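Local coordinates for protein pectate lyase/Amb allergen (Acidovorax citrulli, PDB 4HWV) that probably cleaves pectate by calcium-dependent lyase action, as a secreted member of polysaccharide lyase family 1, at residues A[123-128]-A[143-148]. Numbering follows the deposited sequence.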
ATOM      1  N   SER A 123      -9.061   8.048  21.901  1.00  5.50           N
ATOM      2  CA  SER A 123      -9.634   9.339  22.249  1.00  5.77           C
ATOM      3  C   SER A 123      -9.066   9.841  23.580  1.00  5.64           C
ATOM      4  O   SER A 123      -8.653  11.005  23.679  1.00  7.03           O
ATOM      5  CB  SER A 123     -11.152   9.231  22.315  1.00  7.06           C
ATOM      6  OG  SER A 123     -11.733  10.491  22.611  1.00  8.02           O
ATOM      7  N   ASP A 124      -9.060   8.978  24.602  1.00  5.98           N
ATOM      8  CA  ASP A 124      -8.505   9.363  25.916  1.00  6.31           C
ATOM      9  C   ASP A 124      -7.019   9.694  25.839  1.00  6.18           C
ATOM     10  O   ASP A 124      -6.542  10.596  26.519  1.00  7.51           O
ATOM     11  CB  ASP A 124      -8.684   8.247  26.948  1.00  7.98           C
ATOM     12  CG  ASP A 124     -10.058   8.234  27.582  1.00  9.95           C
ATOM     13  OD1 ASP A 124     -10.985   8.939  27.107  1.00 11.53           O
ATOM     14  OD2 ASP A 124     -10.205   7.480  28.569  1.00 10.88           O
ATOM     15  N   TYR A 125      -6.287   8.941  25.029  1.00  6.23           N
ATOM     16  CA  TYR A 125      -4.849   9.126  24.899  1.00  6.30           C
ATOM     17  C   TYR A 125      -4.532  10.499  24.302  1.00  6.04           C
ATOM     18  O   TYR A 125      -3.696  11.248  24.829  1.00  6.72           O
ATOM     19  CB  TYR A 125      -4.268   7.976  24.043  1.00  6.03           C
ATOM     20  CG  TYR A 125      -2.772   7.834  24.139  1.00  5.93           C
ATOM     21  CD1 TYR A 125      -1.940   8.537  23.273  1.00  6.28           C
ATOM     22  CD2 TYR A 125      -2.187   6.994  25.088  1.00  6.22           C
ATOM     23  CE1 TYR A 125      -0.552   8.418  23.350  1.00  6.16           C
ATOM     24  CE2 TYR A 125      -0.817   6.877  25.180  1.00  5.76           C
ATOM     25  CZ  TYR A 125      -0.002   7.585  24.308  1.00  5.50           C
ATOM     26  OH  TYR A 125       1.371   7.489  24.378  1.00  6.55           O
ATOM     27  N   LEU A 126      -5.217  10.851  23.210  1.00  6.82           N
ATOM     28  CA  LEU A 126      -5.007  12.152  22.585  1.00  7.49           C
ATOM     29  C   LEU A 126      -5.420  13.281  23.539  1.00  7.84           C
ATOM     30  O   LEU A 126      -4.733  14.291  23.639  1.00  8.79           O
ATOM     31  CB  LEU A 126      -5.745  12.275  21.240  1.00  7.64           C
ATOM     32  CG  LEU A 126      -5.399  11.213  20.182  1.00  7.74           C
ATOM     33  CD1 LEU A 126      -6.000  11.603  18.831  1.00  8.64           C
ATOM     34  CD2 LEU A 126      -3.898  11.025  20.083  1.00  8.14           C
ATOM     35  N   ALA A 127      -6.530  13.096  24.256  1.00  8.14           N
ATOM     36  CA  ALA A 127      -7.005  14.133  25.176  1.00  8.25           C
ATOM     37  C   ALA A 127      -6.018  14.350  26.329  1.00  8.39           C
ATOM     38  O   ALA A 127      -5.800  15.483  26.795  1.00 10.38           O
ATOM     39  CB  ALA A 127      -8.390  13.782  25.722  1.00  8.52           C
ATOM     40  N   ALA A 128      -5.426  13.265  26.816  1.00  8.35           N
ATOM     41  CA  ALA A 128      -4.515  13.332  27.968  1.00  7.92           C
ATOM     42  C   ALA A 128      -3.150  13.886  27.605  1.00  7.97           C
ATOM     43  O   ALA A 128      -2.555  14.633  28.377  1.00  8.91           O
ATOM     44  CB  ALA A 128      -4.355  11.945  28.598  1.00  9.44           C
ATOM     45  N   LYS A 143      -3.236   6.431  33.279  1.00  9.16           N
ATOM     46  CA  LYS A 143      -4.126   5.387  32.816  1.00  9.16           C
ATOM     47  C   LYS A 143      -4.120   5.147  31.292  1.00  8.13           C
ATOM     48  O   LYS A 143      -3.949   4.011  30.880  1.00  7.41           O
ATOM     49  CB  LYS A 143      -5.545   5.620  33.359  1.00 10.73           C
ATOM     50  CG  LYS A 143      -6.608   4.724  32.754  1.00 12.51           C
ATOM     51  CD  LYS A 143      -7.945   4.968  33.433  1.00 14.12           C
ATOM     52  CE  LYS A 143      -9.048   4.215  32.747  1.00 15.45           C
ATOM     53  NZ  LYS A 143     -10.328   4.446  33.472  1.00 16.34           N
ATOM     54  N   PRO A 144      -4.304   6.184  30.452  1.00  8.40           N
ATOM     55  CA  PRO A 144      -4.328   5.843  29.015  1.00  8.22           C
ATOM     56  C   PRO A 144      -2.976   5.310  28.530  1.00  7.07           C
ATOM     57  O   PRO A 144      -2.959   4.424  27.680  1.00  6.50           O
ATOM     58  CB  PRO A 144      -4.693   7.176  28.336  1.00  8.79           C
ATOM     59  CG  PRO A 144      -5.327   8.004  29.418  1.00  9.83           C
ATOM     60  CD  PRO A 144      -4.657   7.596  30.705  1.00  9.50           C
ATOM     61  N   GLU A 145      -1.872   5.825  29.056  1.00  7.12           N
ATOM     62  CA  GLU A 145      -0.567   5.300  28.675  1.00  7.34           C
ATOM     63  C   GLU A 145      -0.352   3.871  29.165  1.00  7.65           C
ATOM     64  O   GLU A 145       0.162   3.028  28.437  1.00  7.82           O
ATOM     65  CB  GLU A 145       0.559   6.239  29.145  1.00  7.39           C
ATOM     66  CG  GLU A 145       1.960   5.622  29.061  1.00  7.56           C
ATOM     67  CD  GLU A 145       2.427   5.313  27.627  1.00  7.75           C
ATOM     68  OE1 GLU A 145       1.768   5.704  26.623  1.00  8.01           O
ATOM     69  OE2 GLU A 145       3.494   4.668  27.519  1.00  8.35           O
ATOM     70  N   ASP A 146      -0.753   3.585  30.400  1.00  7.31           N
ATOM     71  CA  ASP A 146      -0.630   2.220  30.911  1.00  7.58           C
ATOM     72  C   ASP A 146      -1.508   1.261  30.102  1.00  6.57           C
ATOM     73  O   ASP A 146      -1.136   0.102  29.860  1.00  7.19           O
ATOM     74  CB  ASP A 146      -0.980   2.183  32.404  1.00  8.99           C
ATOM     75  CG  ASP A 146       0.058   2.894  33.255  1.00 10.41           C
ATOM     76  OD1 ASP A 146       1.234   2.943  32.846  1.00 11.39           O
ATOM     77  OD2 ASP A 146      -0.298   3.381  34.337  1.00 12.48           O
ATOM     78  N   ALA A 147      -2.684   1.731  29.682  1.00  6.70           N
ATOM     79  CA  ALA A 147      -3.542   0.898  28.853  1.00  6.60           C
ATOM     80  C   ALA A 147      -2.927   0.661  27.465  1.00  6.29           C
ATOM     81  O   ALA A 147      -2.904  -0.479  26.972  1.00  6.31           O
ATOM     82  CB  ALA A 147      -4.934   1.484  28.749  1.00  7.28           C
ATOM     83  N   ARG A 148      -2.394   1.723  26.853  1.00  5.82           N
ATOM     84  CA  ARG A 148      -1.673   1.564  25.596  1.00  6.13           C
ATOM     85  C   ARG A 148      -0.538   0.560  25.764  1.00  5.82           C
ATOM     86  O   ARG A 148      -0.370  -0.337  24.937  1.00  6.18           O
ATOM     87  CB  ARG A 148      -1.103   2.895  25.097  1.00  6.28           C
ATOM     88  CG  ARG A 148      -0.404   2.755  23.745  1.00  6.34           C
ATOM     89  CD  ARG A 148       0.640   3.858  23.513  1.00  6.37           C
ATOM     90  NE  ARG A 148       1.713   3.762  24.500  1.00  7.02           N
ATOM     91  CZ  ARG A 148       2.689   2.860  24.455  1.00  6.84           C
ATOM     92  NH1 ARG A 148       2.791   2.012  23.430  1.00  7.60           N
ATOM     93  NH2 ARG A 148       3.575   2.822  25.433  1.00  8.18           N
TER
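Tyr-125 and Pro-144 pack two helices against each other, and Tyr-125 also joins a polar cluster with Glu-145 and Arg-148, in which Tyr-125 and Glu-145 are buried. The contact lies on the outside of the parallel beta-helix, in a helical region away from the calcium site. The short segments run at 134° between their directions, with their axes 9.1 Å apart at closest.

Pro-144, in the first turn of its helix, turns its ring to the other helix. Its CB lies 4.0 Å from Tyr-125 CA. Its CG sits 4.1 Å from Ala-128 CB and as far from Asp-124 O.

The Tyr-125 side chain reaches past this proline. Tyr-125 CG is anti to the backbone N (chi1 -164°), which starts the side chain off past Pro-144. Pro-144 O and Glu-145 OE1 both lie at the ring edge, near its plane. Tyr-125 OH donates to Glu-145 OE1 at 2.9 Å, nearly in line with the C-O bond of the carboxylate. Arg-148 approaches the ring obliquely, its CD 3.7 Å from Tyr-125 CE2.

Arg-148 grips Glu-145 side-on. Arg-148 NE hydrogen-bonds Glu-145 OE1 at 2.9 Å, and NH2 pairs with Glu-145 OE2 at 2.8 Å in a salt bridge, both almost straight. OE1 therefore accepts two bonds, from Tyr-125 OH and Arg-148 NE, which reach it from opposite faces of the carboxylate plane. The pairing would favour a charged carboxylate.

Beyond the two segments, Tyr-129 stacks edge-to-face with Tyr-125, and a hydrogen bond joins its OH to Glu-145 N. The cluster continues to strand 211-213 and just before it: hydrogen bonds join Tyr-125 OH to Trp-212 N, Glu-145 OE2 to Gln-211 NE2, and Arg-148 NH1 to Phe-209 O. Helices 118-129 and 143-159 are thus tied both to each other and to this strand.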